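Local coordinates for filamentous hemagglutinin (Bordetella pertussis, PDB 1RWR), which is a secreted adhesin whose TPS domain, a right-handed beta-helix, probably directs its export through the two-partner secretion pathway, at residues G134-Q142 with A188-A196; H33-V41 with A78-S86. All coordinates share one frame; numbering follows the deposited sequence.

Interaction 1 of 2, residues G134-Q142 with A188-A196; sequences GRIGLDVQQ and AGANRYDHA
Leu138 and Tyr193 form a hydrogen-bonded pair within an antiparallel strand pairing, 135-140 with 191-194, the two inner strands of a four-stranded sheet that lies against the main parallel sheet. Tyr193 N donates to Leu138 O at 2.9 Å, and Leu138 N donates back to Tyr193 O. Leu138 CB and Tyr193 CB lie 4.2 Å apart. Their side chains share a face with Val140 that packs on strands 119-125 and 159-164. Apolar groups suit this buried layer, and Tyr193 OH is satisfied by Asp161. The layering is the extra-helical sheet of the TPS beta-helix: antiparallel excursions from the coil fold back over one of its parallel faces. Asp139 and Arg192 occupy the other face. Arg192, bent at chi3 (-76°), presents its guanidinium side-on, NE to Asp139 OD1 at 2.8 Å and NH2 to Asp139 OD2 at 2.9 Å. The carboxylate and guanidinium planes differ by only 20°, and this two-point grip fixes the rotation of both groups. Gly137, without a side chain, lets the guanidinium lie close over the strand. Where strand 191-194 ends, His195 N reaches Ile136 O almost straight, at 168°, and a water joins Ile136 N, Asp194 OD1 and Ala196 N, while Asp194 OD2 bonds Thr197.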
ATOM      1  N   GLY A 134      -3.558  -0.055  19.663  1.00 18.80           N
ATOM      2  CA  GLY A 134      -4.049  -0.629  18.415  1.00 20.88           C
ATOM      3  C   GLY A 134      -4.298   0.371  17.297  1.00 21.64           C
ATOM      4  O   GLY A 134      -4.496  -0.025  16.128  1.00 23.64           O
ATOM      5  N   ARG A 135      -4.300   1.660  17.620  1.00 22.16           N
ATOM      6  CA  ARG A 135      -4.663   2.694  16.643  1.00 23.04           C
ATOM      7  C   ARG A 135      -3.411   3.224  15.953  1.00 20.96           C
ATOM      8  O   ARG A 135      -2.493   3.688  16.599  1.00 20.03           O
ATOM      9  CB  ARG A 135      -5.400   3.840  17.318  1.00 25.07           C
ATOM     10  CG  ARG A 135      -6.469   3.419  18.373  1.00 30.91           C
ATOM     11  CD  ARG A 135      -7.487   2.387  17.896  1.00 36.63           C
ATOM     12  NE  ARG A 135      -8.241   1.839  19.028  1.00 42.02           N
ATOM     13  CZ  ARG A 135      -8.523   0.549  19.233  1.00 44.83           C
ATOM     14  NH1 ARG A 135      -8.131  -0.411  18.379  1.00 45.38           N
ATOM     15  NH2 ARG A 135      -9.211   0.217  20.315  1.00 46.99           N
ATOM     16  N   ILE A 136      -3.402   3.159  14.626  1.00 18.83           N
ATOM     17  CA  ILE A 136      -2.290   3.628  13.824  1.00 17.72           C
ATOM     18  C   ILE A 136      -2.791   4.742  12.913  1.00 16.81           C
ATOM     19  O   ILE A 136      -3.687   4.530  12.105  1.00 17.37           O
ATOM     20  CB  ILE A 136      -1.747   2.498  12.943  1.00 18.25           C
ATOM     21  CG1 ILE A 136      -1.291   1.276  13.776  1.00 20.08           C
ATOM     22  CG2 ILE A 136      -0.613   3.041  12.101  1.00 16.28           C
ATOM     23  CD1 ILE A 136      -0.959   0.089  12.992  1.00 20.96           C
ATOM     24  N   GLY A 137      -2.240   5.937  13.052  1.00 16.30           N
ATOM     25  CA  GLY A 137      -2.505   7.033  12.127  1.00 15.84           C
ATOM     26  C   GLY A 137      -1.278   7.260  11.282  1.00 15.73           C
ATOM     27  O   GLY A 137      -0.146   7.069  11.737  1.00 17.80           O
ATOM     28  N   LEU A 138      -1.493   7.615  10.026  1.00 15.04           N
ATOM     29  CA  LEU A 138      -0.404   7.835   9.091  1.00 14.25           C
ATOM     30  C   LEU A 138      -0.495   9.262   8.626  1.00 14.98           C
ATOM     31  O   LEU A 138      -1.452   9.616   7.943  1.00 16.13           O
ATOM     32  CB  LEU A 138      -0.566   6.895   7.887  1.00 14.47           C
ATOM     33  CG  LEU A 138      -0.498   5.409   8.252  1.00 15.37           C
ATOM     34  CD1 LEU A 138      -0.902   4.536   7.096  1.00 16.76           C
ATOM     35  CD2 LEU A 138       0.892   5.022   8.787  1.00 16.18           C
ATOM     36  N   ASP A 139       0.485  10.086   8.955  1.00 15.30           N
ATOM     37  CA  ASP A 139       0.433  11.496   8.583  1.00 14.44           C
ATOM     38  C   ASP A 139       1.296  11.698   7.361  1.00 14.48           C
ATOM     39  O   ASP A 139       2.518  11.752   7.433  1.00 13.30           O
ATOM     40  CB  ASP A 139       0.916  12.380   9.714  1.00 15.27           C
ATOM     41  CG  ASP A 139      -0.079  12.452  10.809  1.00 16.78           C
ATOM     42  OD1 ASP A 139      -1.290  12.487  10.494  1.00 17.14           O
ATOM     43  OD2 ASP A 139       0.289  12.448  11.997  1.00 17.44           O
ATOM     44  N   VAL A 140       0.611  11.811   6.248  1.00 14.31           N
ATOM     45  CA  VAL A 140       1.266  12.018   4.968  1.00 14.53           C
ATOM     46  C   VAL A 140       1.484  13.496   4.705  1.00 15.11           C
ATOM     47  O   VAL A 140       0.526  14.248   4.521  1.00 14.45           O
ATOM     48  CB  VAL A 140       0.418  11.422   3.805  1.00 14.80           C
ATOM     49  CG1 VAL A 140       1.170  11.621   2.522  1.00 14.54           C
ATOM     50  CG2 VAL A 140       0.139   9.948   4.061  1.00 15.89           C
ATOM     51  N   GLN A 141       2.744  13.898   4.649  1.00 14.94           N
ATOM     52  CA  GLN A 141       3.107  15.255   4.270  1.00 17.04           C
ATOM     53  C   GLN A 141       4.073  15.309   3.101  1.00 15.82           C
ATOM     54  O   GLN A 141       4.250  16.367   2.518  1.00 15.38           O
ATOM     55  CB  GLN A 141       3.688  15.994   5.458  1.00 18.48           C
ATOM     56  CG  GLN A 141       2.624  16.156   6.546  1.00 23.72           C
ATOM     57  CD  GLN A 141       3.167  16.820   7.736  1.00 27.82           C
ATOM     58  OE1 GLN A 141       3.925  16.215   8.488  1.00 29.82           O
ATOM     59  NE2 GLN A 141       2.843  18.083   7.900  1.00 31.38           N
ATOM     60  N   GLN A 142       4.699  14.191   2.768  1.00 15.41           N
ATOM     61  CA  GLN A 142       5.648  14.144   1.666  1.00 14.26           C
ATOM     62  C   GLN A 142       5.777  12.740   1.145  1.00 13.72           C
ATOM     63  O   GLN A 142       5.279  11.824   1.765  1.00 13.70           O
ATOM     64  CB  GLN A 142       7.020  14.629   2.105  1.00 15.66           C
ATOM     65  CG  GLN A 142       7.675  13.775   3.189  1.00 16.95           C
ATOM     66  CD  GLN A 142       8.978  14.364   3.663  1.00 23.45           C
ATOM     67  OE1 GLN A 142       9.060  14.914   4.750  1.00 28.95           O
ATOM     68  NE2 GLN A 142       9.979  14.300   2.831  1.00 24.51           N
ATOM     69  N   ALA A 188      -3.909   9.923  -2.229  1.00 12.01           N
ATOM     70  CA  ALA A 188      -2.850  10.898  -2.407  1.00 11.83           C
ATOM     71  C   ALA A 188      -3.183  12.213  -1.756  1.00 11.97           C
ATOM     72  O   ALA A 188      -4.370  12.542  -1.575  1.00 13.96           O
ATOM     73  CB  ALA A 188      -2.558  11.102  -3.888  1.00 13.20           C
ATOM     74  N   GLY A 189      -2.153  12.948  -1.384  1.00 12.58           N
ATOM     75  CA  GLY A 189      -2.307  14.277  -0.792  1.00 12.88           C
ATOM     76  C   GLY A 189      -1.866  14.309   0.661  1.00 13.44           C
ATOM     77  O   GLY A 189      -1.414  13.312   1.216  1.00 12.75           O
ATOM     78  N   ALA A 190      -1.955  15.497   1.241  1.00 14.09           N
ATOM     79  CA  ALA A 190      -1.613  15.704   2.632  1.00 13.90           C
ATOM     80  C   ALA A 190      -2.806  15.294   3.454  1.00 14.43           C
ATOM     81  O   ALA A 190      -3.835  15.975   3.479  1.00 15.00           O
ATOM     82  CB  ALA A 190      -1.212  17.153   2.882  1.00 13.92           C
ATOM     83  N   ASN A 191      -2.673  14.125   4.049  1.00 14.09           N
ATOM     84  CA  ASN A 191      -3.752  13.483   4.785  1.00 13.71           C
ATOM     85  C   ASN A 191      -3.272  12.825   6.043  1.00 13.16           C
ATOM     86  O   ASN A 191      -2.171  12.318   6.108  1.00 12.68           O
ATOM     87  CB  ASN A 191      -4.408  12.368   3.945  1.00 12.48           C
ATOM     88  CG  ASN A 191      -5.196  12.885   2.752  1.00 13.65           C
ATOM     89  OD1 ASN A 191      -6.164  13.612   2.900  1.00 14.68           O
ATOM     90  ND2 ASN A 191      -4.773  12.483   1.554  1.00 13.76           N
ATOM     91  N   ARG A 192      -4.126  12.782   7.049  1.00 13.88           N
ATOM     92  CA  ARG A 192      -3.988  11.772   8.069  1.00 14.81           C
ATOM     93  C   ARG A 192      -4.857  10.619   7.597  1.00 14.75           C
ATOM     94  O   ARG A 192      -6.061  10.796   7.306  1.00 14.68           O
ATOM     95  CB  ARG A 192      -4.510  12.242   9.433  1.00 15.68           C
ATOM     96  CG  ARG A 192      -4.629  11.008  10.359  1.00 19.97           C
ATOM     97  CD  ARG A 192      -4.616  11.311  11.754  1.00 23.49           C
ATOM     98  NE  ARG A 192      -3.287  11.637  12.247  1.00 23.97           N
ATOM     99  CZ  ARG A 192      -2.983  11.605  13.521  1.00 23.37           C
ATOM    100  NH1 ARG A 192      -3.912  11.250  14.407  1.00 27.33           N
ATOM    101  NH2 ARG A 192      -1.783  11.951  13.913  1.00 21.43           N
ATOM    102  N   TYR A 193      -4.264   9.434   7.508  1.00 14.19           N
ATOM    103  CA  TYR A 193      -5.010   8.227   7.184  1.00 14.46           C
ATOM    104  C   TYR A 193      -5.095   7.332   8.396  1.00 14.63           C
ATOM    105  O   TYR A 193      -4.072   6.894   8.939  1.00 15.21           O
ATOM    106  CB  TYR A 193      -4.317   7.489   6.063  1.00 14.76           C
ATOM    107  CG  TYR A 193      -5.117   6.413   5.347  1.00 14.28           C
ATOM    108  CD1 TYR A 193      -6.175   6.742   4.517  1.00 14.61           C
ATOM    109  CD2 TYR A 193      -4.768   5.082   5.462  1.00 14.60           C
ATOM    110  CE1 TYR A 193      -6.880   5.773   3.815  1.00 15.07           C
ATOM    111  CE2 TYR A 193      -5.478   4.094   4.754  1.00 13.61           C
ATOM    112  CZ  TYR A 193      -6.509   4.458   3.922  1.00 12.34           C
ATOM    113  OH  TYR A 193      -7.156   3.515   3.171  1.00 13.39           O
ATOM    114  N   ASP A 194      -6.310   7.090   8.852  1.00 15.31           N
ATOM    115  CA  ASP A 194      -6.499   6.196   9.964  1.00 15.86           C
ATOM    116  C   ASP A 194      -6.523   4.746   9.475  1.00 15.71           C
ATOM    117  O   ASP A 194      -7.401   4.355   8.726  1.00 16.49           O
ATOM    118  CB  ASP A 194      -7.814   6.503  10.667  1.00 17.39           C
ATOM    119  CG  ASP A 194      -8.038   5.565  11.813  1.00 21.64           C
ATOM    120  OD1 ASP A 194      -7.156   5.555  12.688  1.00 26.63           O
ATOM    121  OD2 ASP A 194      -8.982   4.778  11.910  1.00 25.75           O
ATOM    122  N   HIS A 195      -5.605   3.941   9.962  1.00 15.85           N
ATOM    123  CA  HIS A 195      -5.449   2.565   9.483  1.00 16.35           C
ATOM    124  C   HIS A 195      -6.669   1.687   9.804  1.00 17.15           C
ATOM    125  O   HIS A 195      -7.068   0.833   9.005  1.00 16.95           O
ATOM    126  CB  HIS A 195      -4.178   1.960  10.066  1.00 16.97           C
ATOM    127  CG  HIS A 195      -3.936   0.564   9.618  1.00 19.01           C
ATOM    128  ND1 HIS A 195      -3.331   0.257   8.410  1.00 22.38           N
ATOM    129  CD2 HIS A 195      -4.257  -0.612  10.195  1.00 18.63           C
ATOM    130  CE1 HIS A 195      -3.292  -1.055   8.273  1.00 18.97           C
ATOM    131  NE2 HIS A 195      -3.850  -1.604   9.336  1.00 21.98           N
ATOM    132  N   ALA A 196      -7.295   1.909  10.949  1.00 18.71           N
ATOM    133  CA  ALA A 196      -8.441   1.048  11.288  1.00 20.01           C
ATOM    134  C   ALA A 196      -9.697   1.350  10.458  1.00 20.90           C
ATOM    135  O   ALA A 196     -10.423   0.429  10.089  1.00 21.61           O
ATOM    136  CB  ALA A 196      -8.767   1.104  12.827  1.00 21.07           C
TER
HETATM  137  O   HOH W   1      -6.288   3.339  13.504  1.00 34.36           O

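Interaction 2 of 2, residues H33-V41 with A78-S86; sequences HNKFQQFNV and AEVTDTSPS
Asn34, Lys35 and Phe36 pair in parallel with Ala78, Glu79 and Val80, joining neighbouring coils of the beta-helix at the N-terminal edge of its long parallel sheet. Glu79 bonds strand 33-36 twice through its backbone: its N donates to Asn34 O at 2.8 Å and its O accepts from Phe36 N. Its side chain leaves the sheet on the face shared with Lys35. CB passes Asn34 O at 3.9 Å; with CG anti to the backbone N (chi1 -180°) the extended chain carries CD beside the His33 imidazole and the Lys35 ammonium. OE1 takes two donors: His33 NE2 at 2.7 Å, with OE1 in the ring plane, and Lys35 NZ at 3.2 Å, coming from above the carboxylate plane. OE2 turns to a salt bridge with Arg128. A glutamate suits a place ringed by these donors, which would be expected to favour its ionised form.

On the other face Ala78, Val80 and Phe36 make an apolar patch, with Asn34 bonded to Thr9 beside it; Phe39, from beyond the corner, joins the patch. Ala78 CB sits over the Phe39 ring in a CH-pi contact, 4.2 Å from the centroid, while Phe39 CB touches Val80 CG2 at 3.5 Å. The edge of Phe39 in turn lies over the face of Phe36. The chain turns that corner at Gln37, which with Gln38 makes a classic beta bulge opposite Val4. Past the corner, waters link Ser84 OG to Gln37 O and to Phe39 N. Finally Ser86 OG, which also has Asn105 as a partner, donates to Phe39 O at 2.7 Å.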
ATOM      1  N   HIS A  33       5.728  -2.489  16.212  1.00 14.24           N
ATOM      2  CA  HIS A  33       6.284  -1.277  15.621  1.00 14.47           C
ATOM      3  C   HIS A  33       7.788  -1.467  15.467  1.00 14.53           C
ATOM      4  O   HIS A  33       8.537  -1.530  16.442  1.00 15.27           O
ATOM      5  CB  HIS A  33       5.932  -0.067  16.501  1.00 14.31           C
ATOM      6  CG  HIS A  33       6.238   1.246  15.871  1.00 15.40           C
ATOM      7  ND1 HIS A  33       5.756   2.438  16.363  1.00 17.70           N
ATOM      8  CD2 HIS A  33       6.998   1.557  14.789  1.00 14.92           C
ATOM      9  CE1 HIS A  33       6.186   3.427  15.600  1.00 17.58           C
ATOM     10  NE2 HIS A  33       6.943   2.921  14.634  1.00 17.88           N
ATOM     11  N   ASN A  34       8.224  -1.613  14.220  1.00 14.06           N
ATOM     12  CA  ASN A  34       9.598  -1.898  13.901  1.00 14.06           C
ATOM     13  C   ASN A  34      10.209  -0.708  13.183  1.00 14.19           C
ATOM     14  O   ASN A  34       9.713  -0.306  12.128  1.00 14.59           O
ATOM     15  CB  ASN A  34       9.654  -3.104  12.996  1.00 13.88           C
ATOM     16  CG  ASN A  34       9.082  -4.324  13.660  1.00 13.82           C
ATOM     17  OD1 ASN A  34       9.797  -4.964  14.444  1.00 13.30           O
ATOM     18  ND2 ASN A  34       7.749  -4.573  13.488  1.00 12.40           N
ATOM     19  N   LYS A  35      11.228  -0.111  13.779  1.00 14.05           N
ATOM     20  CA  LYS A  35      11.933   1.015  13.157  1.00 15.02           C
ATOM     21  C   LYS A  35      13.164   0.490  12.488  1.00 14.32           C
ATOM     22  O   LYS A  35      13.832  -0.412  13.005  1.00 15.19           O
ATOM     23  CB  LYS A  35      12.279   2.099  14.180  1.00 15.80           C
ATOM     24  CG  LYS A  35      11.045   2.902  14.636  1.00 19.83           C
ATOM     25  CD  LYS A  35      11.388   3.823  15.775  1.00 24.80           C
ATOM     26  CE  LYS A  35      10.178   4.582  16.259  1.00 28.12           C
ATOM     27  NZ  LYS A  35       9.947   5.821  15.423  1.00 30.59           N
ATOM     28  N   PHE A  36      13.462   1.055  11.329  1.00 14.75           N
ATOM     29  CA  PHE A  36      14.610   0.709  10.518  1.00 14.54           C
ATOM     30  C   PHE A  36      15.317   1.957  10.050  1.00 15.01           C
ATOM     31  O   PHE A  36      14.677   2.929   9.642  1.00 13.93           O
ATOM     32  CB  PHE A  36      14.157  -0.004   9.248  1.00 15.29           C
ATOM     33  CG  PHE A  36      13.606  -1.372   9.468  1.00 13.94           C
ATOM     34  CD1 PHE A  36      14.420  -2.477   9.357  1.00 13.78           C
ATOM     35  CD2 PHE A  36      12.260  -1.553   9.804  1.00 14.40           C
ATOM     36  CE1 PHE A  36      13.916  -3.768   9.560  1.00 15.37           C
ATOM     37  CE2 PHE A  36      11.770  -2.841   9.985  1.00 14.05           C
ATOM     38  CZ  PHE A  36      12.599  -3.934   9.866  1.00 15.01           C
ATOM     39  N   GLN A  37      16.642   1.916  10.083  1.00 15.71           N
ATOM     40  CA  GLN A  37      17.452   2.932   9.414  1.00 17.17           C
ATOM     41  C   GLN A  37      17.295   2.830   7.887  1.00 16.17           C
ATOM     42  O   GLN A  37      17.194   3.869   7.205  1.00 16.54           O
ATOM     43  CB  GLN A  37      18.915   2.739   9.800  1.00 18.04           C
ATOM     44  CG  GLN A  37      19.794   3.915   9.503  1.00 24.23           C
ATOM     45  CD  GLN A  37      20.671   3.692   8.303  1.00 31.78           C
ATOM     46  OE1 GLN A  37      21.305   2.629   8.163  1.00 36.30           O
ATOM     47  NE2 GLN A  37      20.722   4.690   7.418  1.00 35.66           N
ATOM     48  N   GLN A  38      17.280   1.587   7.389  1.00 15.23           N
ATOM     49  CA  GLN A  38      17.087   1.239   5.993  1.00 15.90           C
ATOM     50  C   GLN A  38      16.147   0.032   5.888  1.00 14.62           C
ATOM     51  O   GLN A  38      16.308  -0.955   6.632  1.00 13.48           O
ATOM     52  CB  GLN A  38      18.430   0.865   5.338  1.00 17.68           C
ATOM     53  CG  GLN A  38      19.347   2.055   5.150  1.00 21.63           C
ATOM     54  CD  GLN A  38      20.567   1.708   4.374  1.00 28.27           C
ATOM     55  OE1 GLN A  38      20.512   1.580   3.133  1.00 33.04           O
ATOM     56  NE2 GLN A  38      21.675   1.519   5.078  1.00 31.10           N
ATOM     57  N   PHE A  39      15.151   0.134   5.009  1.00 13.12           N
ATOM     58  CA  PHE A  39      14.241  -0.997   4.718  1.00 12.55           C
ATOM     59  C   PHE A  39      14.054  -1.186   3.231  1.00 12.63           C
ATOM     60  O   PHE A  39      13.530  -0.294   2.531  1.00 14.33           O
ATOM     61  CB  PHE A  39      12.881  -0.799   5.387  1.00 12.04           C
ATOM     62  CG  PHE A  39      12.019  -2.007   5.312  1.00 13.06           C
ATOM     63  CD1 PHE A  39      12.116  -2.987   6.286  1.00 13.04           C
ATOM     64  CD2 PHE A  39      11.130  -2.189   4.247  1.00 14.21           C
ATOM     65  CE1 PHE A  39      11.345  -4.147   6.211  1.00 13.34           C
ATOM     66  CE2 PHE A  39      10.390  -3.370   4.146  1.00 14.50           C
ATOM     67  CZ  PHE A  39      10.504  -4.336   5.126  1.00 14.30           C
ATOM     68  N   ASN A  40      14.497  -2.329   2.739  1.00 13.18           N
ATOM     69  CA  ASN A  40      14.375  -2.695   1.348  1.00 12.92           C
ATOM     70  C   ASN A  40      14.146  -4.184   1.276  1.00 12.93           C
ATOM     71  O   ASN A  40      14.719  -4.944   2.080  1.00 14.82           O
ATOM     72  CB  ASN A  40      15.675  -2.333   0.581  1.00 12.82           C
ATOM     73  CG  ASN A  40      15.961  -0.874   0.611  1.00 12.87           C
ATOM     74  OD1 ASN A  40      15.389  -0.112  -0.178  1.00 12.29           O
ATOM     75  ND2 ASN A  40      16.797  -0.440   1.555  1.00 13.25           N
ATOM     76  N   VAL A  41      13.399  -4.620   0.273  1.00 12.27           N
ATOM     77  CA  VAL A  41      13.142  -6.026   0.028  1.00 11.86           C
ATOM     78  C   VAL A  41      13.480  -6.296  -1.456  1.00 12.88           C
ATOM     79  O   VAL A  41      13.066  -5.559  -2.353  1.00 12.57           O
ATOM     80  CB  VAL A  41      11.676  -6.405   0.337  1.00 10.74           C
ATOM     81  CG1 VAL A  41      11.439  -7.875   0.054  1.00 12.63           C
ATOM     82  CG2 VAL A  41      11.348  -6.085   1.798  1.00 12.33           C
ATOM     83  N   ALA A  78       6.618  -1.575   9.649  1.00 11.90           N
ATOM     84  CA  ALA A  78       8.012  -1.329   9.391  1.00 12.26           C
ATOM     85  C   ALA A  78       8.097   0.130   8.990  1.00 12.82           C
ATOM     86  O   ALA A  78       7.546   0.504   7.957  1.00 13.89           O
ATOM     87  CB  ALA A  78       8.520  -2.224   8.214  1.00 11.63           C
ATOM     88  N   GLU A  79       8.757   0.946   9.805  1.00 12.01           N
ATOM     89  CA  GLU A  79       8.892   2.386   9.588  1.00 13.23           C
ATOM     90  C   GLU A  79      10.346   2.740   9.392  1.00 13.73           C
ATOM     91  O   GLU A  79      11.165   2.391  10.228  1.00 14.15           O
ATOM     92  CB  GLU A  79       8.415   3.147  10.838  1.00 13.40           C
ATOM     93  CG  GLU A  79       8.511   4.648  10.691  1.00 14.60           C
ATOM     94  CD  GLU A  79       8.321   5.423  11.991  1.00 17.96           C
ATOM     95  OE1 GLU A  79       8.011   4.816  13.017  1.00 21.43           O
ATOM     96  OE2 GLU A  79       8.405   6.679  11.965  1.00 18.61           O
ATOM     97  N   VAL A  80      10.674   3.408   8.302  1.00 13.64           N
ATOM     98  CA  VAL A  80      12.032   3.876   8.077  1.00 14.37           C
ATOM     99  C   VAL A  80      12.212   5.238   8.738  1.00 15.66           C
ATOM    100  O   VAL A  80      11.451   6.169   8.478  1.00 14.22           O
ATOM    101  CB  VAL A  80      12.366   3.971   6.582  1.00 14.78           C
ATOM    102  CG1 VAL A  80      13.724   4.674   6.357  1.00 16.44           C
ATOM    103  CG2 VAL A  80      12.388   2.610   5.958  1.00 16.99           C
ATOM    104  N   THR A  81      13.267   5.353   9.558  1.00 18.06           N
ATOM    105  CA  THR A  81      13.529   6.569  10.325  1.00 19.91           C
ATOM    106  C   THR A  81      14.612   7.487   9.746  1.00 22.23           C
ATOM    107  O   THR A  81      14.721   8.624  10.200  1.00 25.18           O
ATOM    108  CB  THR A  81      13.960   6.217  11.723  1.00 20.54           C
ATOM    109  OG1 THR A  81      15.238   5.577  11.628  1.00 21.07           O
ATOM    110  CG2 THR A  81      13.072   5.239  12.325  1.00 19.22           C
ATOM    111  N   ASP A  82      15.396   7.030   8.786  1.00 22.48           N
ATOM    112  CA  ASP A  82      16.488   7.855   8.231  1.00 23.53           C
ATOM    113  C   ASP A  82      16.068   8.491   6.914  1.00 22.01           C
ATOM    114  O   ASP A  82      14.892   8.750   6.777  1.00 20.24           O
ATOM    115  CB  ASP A  82      17.785   7.085   8.125  1.00 24.82           C
ATOM    116  CG  ASP A  82      18.990   7.948   8.478  1.00 29.79           C
ATOM    117  OD1 ASP A  82      18.841   9.209   8.489  1.00 33.27           O
ATOM    118  OD2 ASP A  82      20.112   7.454   8.764  1.00 34.82           O
ATOM    119  N   THR A  83      16.991   8.733   5.957  1.00 22.02           N
ATOM    120  CA  THR A  83      16.673   9.613   4.817  1.00 21.15           C
ATOM    121  C   THR A  83      16.487   8.919   3.479  1.00 20.66           C
ATOM    122  O   THR A  83      16.130   9.594   2.506  1.00 20.08           O
ATOM    123  CB  THR A  83      17.770  10.727   4.631  1.00 22.43           C
ATOM    124  OG1 THR A  83      19.020  10.120   4.275  1.00 24.16           O
ATOM    125  CG2 THR A  83      17.999  11.498   5.917  1.00 22.66           C
ATOM    126  N   SER A  84      16.696   7.600   3.434  1.00 19.48           N
ATOM    127  CA  SER A  84      16.722   6.846   2.183  1.00 19.81           C
ATOM    128  C   SER A  84      15.323   6.299   1.899  1.00 17.80           C
ATOM    129  O   SER A  84      14.638   5.929   2.837  1.00 15.99           O
ATOM    130  CB  SER A  84      17.730   5.684   2.238  1.00 21.74           C
ATOM    131  OG  SER A  84      17.304   4.539   3.030  1.00 25.71           O
ATOM    132  N   PRO A  85      14.915   6.269   0.627  1.00 15.17           N
ATOM    133  CA  PRO A  85      13.669   5.589   0.237  1.00 14.18           C
ATOM    134  C   PRO A  85      13.795   4.064   0.328  1.00 13.74           C
ATOM    135  O   PRO A  85      14.921   3.544   0.573  1.00 13.42           O
ATOM    136  CB  PRO A  85      13.483   6.020  -1.229  1.00 14.51           C
ATOM    137  CG  PRO A  85      14.907   6.178  -1.744  1.00 13.87           C
ATOM    138  CD  PRO A  85      15.613   6.814  -0.545  1.00 15.76           C
ATOM    139  N   SER A  86      12.677   3.361   0.105  1.00 13.10           N
ATOM    140  CA  SER A  86      12.628   1.900   0.132  1.00 12.74           C
ATOM    141  C   SER A  86      12.294   1.359  -1.244  1.00 12.33           C
ATOM    142  O   SER A  86      11.433   1.907  -1.936  1.00 13.89           O
ATOM    143  CB  SER A  86      11.534   1.412   1.082  1.00 12.31           C
ATOM    144  OG  SER A  86      11.816   1.739   2.410  1.00 12.49           O
TER
HETATM  145  O   HOH W   2      18.323   5.289   5.379  1.00 37.61           O
HETATM  146  O   HOH W   3      18.221   2.308   1.533  1.00 29.38           O
HETATM  147  O   HOH W   4      15.319   2.474   3.256  1.00 16.61           O

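How the interactions relate
Interactions 1 and 2 lie about 17 Å apart between centres and about 8 Å between nearest atoms, and do not touch. They show two ways of pairing strands in one domain: 33-41 with 78-86 belongs to the parallel wall of the helix, whereas 134-142 with 188-196 belongs to the antiparallel sheet covering that wall further along. Strand 128-132 connects them. It pairs with 135-140 through a backbone bond between Arg128 and Asp139, and the Arg128 side chain makes the salt bridge to Glu79 of interaction 2; its neighbours Pro129 and Val131 touch Glu79 and His33. From interaction 1, His195 also makes a weak bond to Asp100, on the strand beside 75-80.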